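Local coordinates for putative aspartyl-tRNA synthetase (Leishmania major, PDB 6OD8), which probably catalyses the ATP-dependent attachment of L-aspartate to tRNA(Asp), as a class II aminoacyl-tRNA synthetase, at residues Arg226-Asp237 with Leu334-His345. Residues are numbered along the deposited sequence; the frame is centred on the assembly and turned at random. Where two conformers were deposited one is given.
Sequences RVCQYFRQFLID and LFNYIFERLATH. With EDO (1,2-ethanediol), chain I.
Tyr230 and Tyr337 interlock as reciprocal knobs between helices 215-237 and 325-342, whose local axes come within 9.0 Å and run roughly antiparallel, at 136°. Tyr230 enters the hole formed by Tyr337, Ile338, Arg341 and Leu342; Tyr337 enters that of Tyr230, Gln233, Phe234 and Asp237.

Aromatic faces carry much of the packing. Arg341 CB stands over one face of Tyr230, 3.6 Å from the ring centroid, a CH-pi contact. Leu334 CA does likewise above the Phe234 ring, 3.8 Å from its centroid. Phe234 also turns its edge to the face of Tyr337 in an offset edge-to-face pair with planes at 60°, while its CB lies over that same face. The opposite face of Tyr337 is covered by the Arg341 guanidinium, whose NH1 bonds to Tyr337 O.

Apolar contacts line the buried side. Leu334 spreads its two methyls, CD1 lying 3.7 Å from Phe234 CD2 and CD2 lying 3.8 Å from Phe231 CE1. Ile338 CD1 meets Phe231, and Leu342 meets Val227; Phe231 also rests on strands 289-297 and 310-319.

Polar links lie toward both ends. With CG anti to its carbonyl carbon (chi1 -60°), Tyr230 sends its hydroxyl along the partner helix, where OH and His345 NE2 form a 2.6 Å hydrogen bond near both ring planes. Arg226 CG lies over one His345 face, while NE passes beyond the rim, 3.3 Å from His345 CE1, which sits against the guanidinium face; NH1 bonds to Gln229 OE1. At the other end a water joins Tyr337 OH to Asp237 OD2.

The chemistry implies an apolar, aromatic centre with polar ends that packs the probable motif 1 helix of class II synthetases, whose Gln233 meets Gln233 of the second subunit, against the helix after the probable motif 2 strands, Tyr230 OH held directly and Tyr337 OH through water.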
ATOM      1  N   ARG A 226      -0.572   8.128  -8.022  1.00 13.51           N
ATOM      2  CA  ARG A 226       0.519   7.744  -8.921  1.00 11.96           C
ATOM      3  C   ARG A 226       1.853   7.658  -8.184  1.00 12.62           C
ATOM      4  O   ARG A 226       2.673   6.787  -8.496  1.00 14.65           O
ATOM      5  CB  ARG A 226       0.649   8.729 -10.095  1.00 14.72           C
ATOM      6  CG  ARG A 226      -0.531   8.778 -11.043  1.00 15.16           C
ATOM      7  CD  ARG A 226      -0.906   7.393 -11.640  1.00 15.51           C
ATOM      8  NE  ARG A 226      -1.894   7.556 -12.705  1.00 16.83           N
ATOM      9  CZ  ARG A 226      -2.439   6.560 -13.403  1.00 26.02           C
ATOM     10  NH1 ARG A 226      -2.108   5.298 -13.151  1.00 26.23           N
ATOM     11  NH2 ARG A 226      -3.336   6.824 -14.351  1.00 26.91           N
ATOM     12  N   VAL A 227       2.095   8.540  -7.204  1.00 12.43           N
ATOM     13  CA  VAL A 227       3.344   8.430  -6.425  1.00 14.31           C
ATOM     14  C   VAL A 227       3.434   7.063  -5.744  1.00 18.05           C
ATOM     15  O   VAL A 227       4.474   6.386  -5.806  1.00 16.07           O
ATOM     16  CB  VAL A 227       3.470   9.567  -5.388  1.00 18.45           C
ATOM     17  CG1 VAL A 227       4.686   9.294  -4.463  1.00 13.13           C
ATOM     18  CG2 VAL A 227       3.604  10.935  -6.070  1.00 14.13           C
ATOM     19  N   CYS A 228       2.360   6.650  -5.047  1.00 14.83           N
ATOM     20  CA  CYS A 228       2.335   5.309  -4.448  1.00 13.10           C
ATOM     21  C   CYS A 228       2.577   4.228  -5.495  1.00 17.20           C
ATOM     22  O   CYS A 228       3.366   3.300  -5.288  1.00 13.09           O
ATOM     23  CB  CYS A 228       0.987   5.059  -3.747  1.00 18.48           C
ATOM     24  SG  CYS A 228       0.732   6.076  -2.269  1.00 23.54           S
ATOM     25  N   GLN A 229       1.864   4.316  -6.619  1.00 12.84           N
ATOM     26  CA  GLN A 229       2.000   3.320  -7.678  1.00 13.13           C
ATOM     27  C   GLN A 229       3.443   3.177  -8.161  1.00 19.22           C
ATOM     28  O   GLN A 229       3.960   2.056  -8.297  1.00 14.08           O
ATOM     29  CB  GLN A 229       1.098   3.715  -8.836  1.00 11.29           C
ATOM     30  CG  GLN A 229       1.226   2.816 -10.024  1.00 12.33           C
ATOM     31  CD  GLN A 229       0.325   3.269 -11.162  1.00 17.25           C
ATOM     32  OE1 GLN A 229      -0.610   4.050 -10.955  1.00 17.46           O
ATOM     33  NE2 GLN A 229       0.611   2.795 -12.367  1.00 17.52           N
ATOM     34  N   TYR A 230       4.101   4.304  -8.473  1.00 16.97           N
ATOM     35  CA  TYR A 230       5.454   4.225  -9.023  1.00 15.37           C
ATOM     36  C   TYR A 230       6.477   3.879  -7.949  1.00 14.13           C
ATOM     37  O   TYR A 230       7.452   3.170  -8.228  1.00 16.42           O
ATOM     38  CB  TYR A 230       5.810   5.542  -9.725  1.00 13.59           C
ATOM     39  CG  TYR A 230       4.854   5.853 -10.858  1.00 14.51           C
ATOM     40  CD1 TYR A 230       4.409   4.837 -11.708  1.00 18.32           C
ATOM     41  CD2 TYR A 230       4.397   7.160 -11.086  1.00 19.60           C
ATOM     42  CE1 TYR A 230       3.530   5.105 -12.747  1.00 23.42           C
ATOM     43  CE2 TYR A 230       3.531   7.436 -12.141  1.00 20.76           C
ATOM     44  CZ  TYR A 230       3.103   6.402 -12.956  1.00 23.87           C
ATOM     45  OH  TYR A 230       2.241   6.650 -13.993  1.00 22.28           O
ATOM     46  N   PHE A 231       6.268   4.339  -6.718  1.00 13.12           N
ATOM     47  CA  PHE A 231       7.096   3.868  -5.595  1.00 13.02           C
ATOM     48  C   PHE A 231       7.107   2.341  -5.521  1.00 16.55           C
ATOM     49  O   PHE A 231       8.173   1.705  -5.514  1.00 13.58           O
ATOM     50  CB  PHE A 231       6.565   4.469  -4.282  1.00 10.06           C
ATOM     51  CG  PHE A 231       7.240   3.941  -3.025  1.00 14.81           C
ATOM     52  CD1 PHE A 231       8.428   4.512  -2.573  1.00 15.04           C
ATOM     53  CD2 PHE A 231       6.665   2.907  -2.272  1.00 19.24           C
ATOM     54  CE1 PHE A 231       9.058   4.047  -1.397  1.00 12.50           C
ATOM     55  CE2 PHE A 231       7.278   2.424  -1.111  1.00 13.74           C
ATOM     56  CZ  PHE A 231       8.507   3.016  -0.664  1.00 11.55           C
ATOM     57  N   ARG A 232       5.920   1.727  -5.461  1.00 12.60           N
ATOM     58  CA  ARG A 232       5.856   0.271  -5.331  0.52 12.90           C
ATOM     59  C   ARG A 232       6.381  -0.431  -6.580  1.00 15.11           C
ATOM     60  O   ARG A 232       7.083  -1.449  -6.487  1.00 13.39           O
ATOM     61  CB  ARG A 232       4.424  -0.176  -5.053  0.52 10.69           C
ATOM     62  CG  ARG A 232       3.866   0.210  -3.695  0.52 11.07           C
ATOM     63  CD  ARG A 232       2.531  -0.505  -3.490  0.52 14.30           C
ATOM     64  NE  ARG A 232       1.650  -0.282  -4.637  0.52 14.57           N
ATOM     65  CZ  ARG A 232       0.861   0.780  -4.786  0.52 18.90           C
ATOM     66  NH1 ARG A 232       0.814   1.713  -3.840  0.52 15.88           N
ATOM     67  NH2 ARG A 232       0.093   0.895  -5.870  0.52 16.49           N
ATOM     68  N   GLN A 233       6.060   0.084  -7.764  1.00 13.31           N
ATOM     69  CA  GLN A 233       6.473  -0.653  -8.960  1.00 15.38           C
ATOM     70  C   GLN A 233       7.982  -0.670  -9.118  1.00 16.22           C
ATOM     71  O   GLN A 233       8.552  -1.691  -9.514  1.00 16.25           O
ATOM     72  CB  GLN A 233       5.829  -0.080 -10.221  1.00 15.58           C
ATOM     73  CG  GLN A 233       5.990  -1.031 -11.399  1.00 20.01           C
ATOM     74  CD  GLN A 233       5.493  -2.451 -11.090  1.00 30.22           C
ATOM     75  OE1 GLN A 233       4.333  -2.649 -10.708  1.00 24.69           O
ATOM     76  NE2 GLN A 233       6.374  -3.444 -11.252  1.00 25.29           N
ATOM     77  N   PHE A 234       8.648   0.454  -8.856  1.00 16.34           N
ATOM     78  CA  PHE A 234      10.109   0.451  -8.895  1.00 15.40           C
ATOM     79  C   PHE A 234      10.676  -0.635  -7.994  1.00 16.36           C
ATOM     80  O   PHE A 234      11.579  -1.382  -8.386  1.00 17.17           O
ATOM     81  CB  PHE A 234      10.672   1.807  -8.474  1.00 13.07           C
ATOM     82  CG  PHE A 234      12.190   1.829  -8.418  1.00 15.19           C
ATOM     83  CD1 PHE A 234      12.933   2.059  -9.576  1.00 18.96           C
ATOM     84  CD2 PHE A 234      12.869   1.582  -7.228  1.00 16.11           C
ATOM     85  CE1 PHE A 234      14.342   2.059  -9.548  1.00 22.88           C
ATOM     86  CE2 PHE A 234      14.272   1.574  -7.190  1.00 18.61           C
ATOM     87  CZ  PHE A 234      15.009   1.819  -8.343  1.00 20.61           C
ATOM     88  N   LEU A 235      10.170  -0.718  -6.764  1.00 13.85           N
ATOM     89  CA  LEU A 235      10.778  -1.604  -5.775  1.00 10.89           C
ATOM     90  C   LEU A 235      10.422  -3.066  -6.032  1.00 14.82           C
ATOM     91  O   LEU A 235      11.258  -3.960  -5.858  1.00 16.17           O
ATOM     92  CB  LEU A 235      10.330  -1.153  -4.374  1.00 11.59           C
ATOM     93  CG  LEU A 235      10.821   0.270  -4.036  1.00 13.11           C
ATOM     94  CD1 LEU A 235      10.017   0.822  -2.837  1.00 16.12           C
ATOM     95  CD2 LEU A 235      12.321   0.292  -3.750  1.00 16.21           C
ATOM     96  N   ILE A 236       9.181  -3.329  -6.435  1.00 13.12           N
ATOM     97  CA  ILE A 236       8.815  -4.672  -6.895  1.00 16.84           C
ATOM     98  C   ILE A 236       9.729  -5.123  -8.028  1.00 19.53           C
ATOM     99  O   ILE A 236      10.178  -6.273  -8.052  1.00 17.50           O
ATOM    100  CB  ILE A 236       7.326  -4.699  -7.320  1.00 17.76           C
ATOM    101  CG1 ILE A 236       6.417  -4.581  -6.103  1.00 17.91           C
ATOM    102  CG2 ILE A 236       6.997  -5.966  -8.139  1.00 16.38           C
ATOM    103  CD1 ILE A 236       4.979  -4.185  -6.464  1.00 14.45           C
ATOM    104  N   ASP A 237       9.988  -4.235  -9.003  1.00 14.81           N
ATOM    105  CA  ASP A 237      10.897  -4.537 -10.109  1.00 18.90           C
ATOM    106  C   ASP A 237      12.277  -4.925  -9.609  1.00 18.15           C
ATOM    107  O   ASP A 237      12.977  -5.700 -10.267  1.00 19.45           O
ATOM    108  CB  ASP A 237      11.071  -3.326 -11.043  1.00 20.96           C
ATOM    109  CG  ASP A 237       9.915  -3.117 -12.005  1.00 29.54           C
ATOM    110  OD1 ASP A 237       9.004  -3.965 -12.081  1.00 23.67           O
ATOM    111  OD2 ASP A 237       9.932  -2.063 -12.687  1.00 38.12           O
ATOM    112  N   LEU A 334      15.072   5.398  -7.340  1.00 12.20           N
ATOM    113  CA  LEU A 334      13.641   5.381  -7.030  1.00 13.92           C
ATOM    114  C   LEU A 334      13.012   6.744  -7.296  1.00 17.72           C
ATOM    115  O   LEU A 334      11.949   6.848  -7.922  1.00 13.68           O
ATOM    116  CB  LEU A 334      13.438   4.969  -5.562  1.00 14.20           C
ATOM    117  CG  LEU A 334      12.082   5.241  -4.933  1.00 14.60           C
ATOM    118  CD1 LEU A 334      11.039   4.335  -5.571  1.00 12.62           C
ATOM    119  CD2 LEU A 334      12.110   5.012  -3.417  1.00 18.48           C
ATOM    120  N   PHE A 335      13.653   7.808  -6.817  1.00 14.52           N
ATOM    121  CA  PHE A 335      13.085   9.132  -7.056  1.00 17.11           C
ATOM    122  C   PHE A 335      13.128   9.476  -8.541  1.00 17.76           C
ATOM    123  O   PHE A 335      12.186  10.073  -9.058  1.00 15.56           O
ATOM    124  CB  PHE A 335      13.810  10.197  -6.210  1.00 15.36           C
ATOM    125  CG  PHE A 335      13.211  10.399  -4.826  1.00 13.15           C
ATOM    126  CD1 PHE A 335      12.088  11.199  -4.650  1.00 20.24           C
ATOM    127  CD2 PHE A 335      13.772   9.795  -3.719  1.00 18.49           C
ATOM    128  CE1 PHE A 335      11.528  11.380  -3.388  1.00 25.04           C
ATOM    129  CE2 PHE A 335      13.222   9.976  -2.450  1.00 20.37           C
ATOM    130  CZ  PHE A 335      12.110  10.778  -2.286  1.00 21.05           C
ATOM    131  N   ASN A 336      14.220   9.119  -9.236  1.00 13.64           N
ATOM    132  CA  ASN A 336      14.286   9.364 -10.672  1.00 15.12           C
ATOM    133  C   ASN A 336      13.113   8.703 -11.379  1.00 21.56           C
ATOM    134  O   ASN A 336      12.438   9.327 -12.197  1.00 21.09           O
ATOM    135  CB  ASN A 336      15.609   8.842 -11.239  1.00 14.11           C
ATOM    136  CG  ASN A 336      15.812   9.203 -12.695  1.00 21.27           C
ATOM    137  OD1 ASN A 336      15.693  10.360 -13.088  1.00 24.15           O
ATOM    138  ND2 ASN A 336      16.129   8.212 -13.501  1.00 22.89           N
ATOM    139  N   TYR A 337      12.862   7.431 -11.060  1.00 16.95           N
ATOM    140  CA  TYR A 337      11.769   6.683 -11.673  1.00 17.59           C
ATOM    141  C   TYR A 337      10.434   7.383 -11.453  1.00 18.24           C
ATOM    142  O   TYR A 337       9.632   7.534 -12.383  1.00 18.92           O
ATOM    143  CB  TYR A 337      11.756   5.276 -11.064  1.00 21.37           C
ATOM    144  CG  TYR A 337      10.694   4.308 -11.556  1.00 20.59           C
ATOM    145  CD1 TYR A 337      10.990   3.372 -12.543  1.00 26.21           C
ATOM    146  CD2 TYR A 337       9.425   4.279 -10.981  1.00 17.02           C
ATOM    147  CE1 TYR A 337      10.029   2.443 -12.978  1.00 25.50           C
ATOM    148  CE2 TYR A 337       8.455   3.360 -11.414  1.00 18.32           C
ATOM    149  CZ  TYR A 337       8.765   2.448 -12.415  1.00 29.09           C
ATOM    150  OH  TYR A 337       7.812   1.526 -12.847  1.00 27.77           O
ATOM    151  N   ILE A 338      10.172   7.794 -10.211  1.00 15.59           N
ATOM    152  CA  ILE A 338       8.903   8.438  -9.873  1.00 18.93           C
ATOM    153  C   ILE A 338       8.751   9.749 -10.639  1.00 19.25           C
ATOM    154  O   ILE A 338       7.729   9.992 -11.292  1.00 17.85           O
ATOM    155  CB  ILE A 338       8.799   8.640  -8.349  1.00 16.67           C
ATOM    156  CG1 ILE A 338       8.684   7.279  -7.651  1.00 14.03           C
ATOM    157  CG2 ILE A 338       7.617   9.548  -7.966  1.00 16.32           C
ATOM    158  CD1 ILE A 338       8.756   7.332  -6.124  1.00 12.60           C
ATOM    159  N   PHE A 339       9.765  10.610 -10.571  1.00 16.96           N
ATOM    160  CA  PHE A 339       9.684  11.929 -11.191  1.00 15.11           C
ATOM    161  C   PHE A 339       9.525  11.821 -12.696  1.00 16.96           C
ATOM    162  O   PHE A 339       8.784  12.598 -13.317  1.00 18.82           O
ATOM    163  CB  PHE A 339      10.961  12.738 -10.874  1.00 14.96           C
ATOM    164  CG  PHE A 339      11.085  13.163  -9.436  1.00 19.18           C
ATOM    165  CD1 PHE A 339       9.962  13.362  -8.658  1.00 23.41           C
ATOM    166  CD2 PHE A 339      12.349  13.396  -8.872  1.00 22.53           C
ATOM    167  CE1 PHE A 339      10.078  13.772  -7.340  1.00 20.53           C
ATOM    168  CE2 PHE A 339      12.480  13.812  -7.565  1.00 20.34           C
ATOM    169  CZ  PHE A 339      11.336  13.994  -6.785  1.00 18.51           C
ATOM    170  N   GLU A 340      10.242  10.884 -13.310  1.00 14.32           N
ATOM    171  CA  GLU A 340      10.127  10.712 -14.756  1.00 16.31           C
ATOM    172  C   GLU A 340       8.721  10.283 -15.163  1.00 19.50           C
ATOM    173  O   GLU A 340       8.209  10.727 -16.197  1.00 20.06           O
ATOM    174  CB  GLU A 340      11.176   9.702 -15.215  1.00 21.58           C
ATOM    175  CG  GLU A 340      10.989   9.102 -16.575  1.00 41.45           C
ATOM    176  CD  GLU A 340      12.012   7.997 -16.833  1.00 51.72           C
ATOM    177  OE1 GLU A 340      13.182   8.160 -16.403  1.00 35.64           O
ATOM    178  OE2 GLU A 340      11.638   6.964 -17.440  1.00 58.79           O
ATOM    179  N   ARG A 341       8.069   9.464 -14.344  1.00 22.01           N
ATOM    180  CA  ARG A 341       6.719   9.023 -14.682  1.00 17.19           C
ATOM    181  C   ARG A 341       5.663  10.061 -14.293  1.00 20.07           C
ATOM    182  O   ARG A 341       4.678  10.247 -15.020  1.00 19.49           O
ATOM    183  CB  ARG A 341       6.461   7.664 -14.024  1.00 17.90           C
ATOM    184  CG  ARG A 341       7.116   6.575 -14.878  1.00 21.94           C
ATOM    185  CD  ARG A 341       7.252   5.240 -14.214  1.00 27.91           C
ATOM    186  NE  ARG A 341       7.986   4.340 -15.112  1.00 30.74           N
ATOM    187  CZ  ARG A 341       9.290   4.431 -15.383  1.00 36.84           C
ATOM    188  NH1 ARG A 341      10.040   5.382 -14.822  1.00 39.85           N
ATOM    189  NH2 ARG A 341       9.847   3.571 -16.229  1.00 30.51           N
ATOM    190  N   LEU A 342       5.858  10.769 -13.177  1.00 20.55           N
ATOM    191  CA  LEU A 342       4.919  11.836 -12.830  1.00 18.64           C
ATOM    192  C   LEU A 342       4.865  12.892 -13.916  1.00 20.71           C
ATOM    193  O   LEU A 342       3.799  13.464 -14.178  1.00 22.59           O
ATOM    194  CB  LEU A 342       5.284  12.480 -11.494  1.00 13.80           C
ATOM    195  CG  LEU A 342       5.040  11.675 -10.200  1.00 17.77           C
ATOM    196  CD1 LEU A 342       5.516  12.524  -9.026  1.00 17.50           C
ATOM    197  CD2 LEU A 342       3.553  11.210 -10.010  1.00 23.96           C
ATOM    198  N   ALA A 343       5.996  13.147 -14.570  1.00 20.38           N
ATOM    199  CA  ALA A 343       6.053  14.171 -15.610  1.00 22.42           C
ATOM    200  C   ALA A 343       5.170  13.841 -16.807  1.00 24.35           C
ATOM    201  O   ALA A 343       4.791  14.766 -17.532  1.00 23.58           O
ATOM    202  CB  ALA A 343       7.502  14.393 -16.066  1.00 23.27           C
ATOM    203  N   THR A 344       4.818  12.564 -17.018  1.00 24.84           N
ATOM    204  CA  THR A 344       3.941  12.186 -18.126  1.00 27.41           C
ATOM    205  C   THR A 344       2.473  12.484 -17.862  1.00 23.52           C
ATOM    206  O   THR A 344       1.684  12.467 -18.806  1.00 21.92           O
ATOM    207  CB  THR A 344       4.059  10.692 -18.472  1.00 21.22           C
ATOM    208  OG1 THR A 344       3.432   9.891 -17.458  1.00 23.66           O
ATOM    209  CG2 THR A 344       5.531  10.294 -18.661  1.00 20.84           C
ATOM    210  N   HIS A 345       2.090  12.781 -16.624  1.00 21.34           N
ATOM    211  CA  HIS A 345       0.682  13.029 -16.314  1.00 19.14           C
ATOM    212  C   HIS A 345       0.378  14.515 -16.478  1.00 18.44           C
ATOM    213  O   HIS A 345       0.074  15.244 -15.535  1.00 24.74           O
ATOM    214  CB  HIS A 345       0.350  12.498 -14.925  1.00 18.99           C
ATOM    215  CG  HIS A 345       0.483  11.009 -14.819  1.00 23.26           C
ATOM    216  ND1 HIS A 345      -0.453  10.141 -15.331  1.00 22.40           N
ATOM    217  CD2 HIS A 345       1.455  10.232 -14.275  1.00 20.47           C
ATOM    218  CE1 HIS A 345      -0.070   8.896 -15.112  1.00 22.01           C
ATOM    219  NE2 HIS A 345       1.081   8.923 -14.467  1.00 22.49           N
TER
HETATM  220  C1  EDO I 607       7.170   6.548 -18.337  1.00 58.44           C
HETATM  221  O1  EDO I 607       7.602   5.421 -19.107  1.00 63.47           O
HETATM  222  C2  EDO I 607       8.029   7.759 -18.677  1.00 55.20           C
HETATM  223  O2  EDO I 607       9.395   7.356 -18.811  1.00 52.37           O
HETATM  224  O   HOH W   1       8.581  -0.641 -14.246  1.00 27.10           O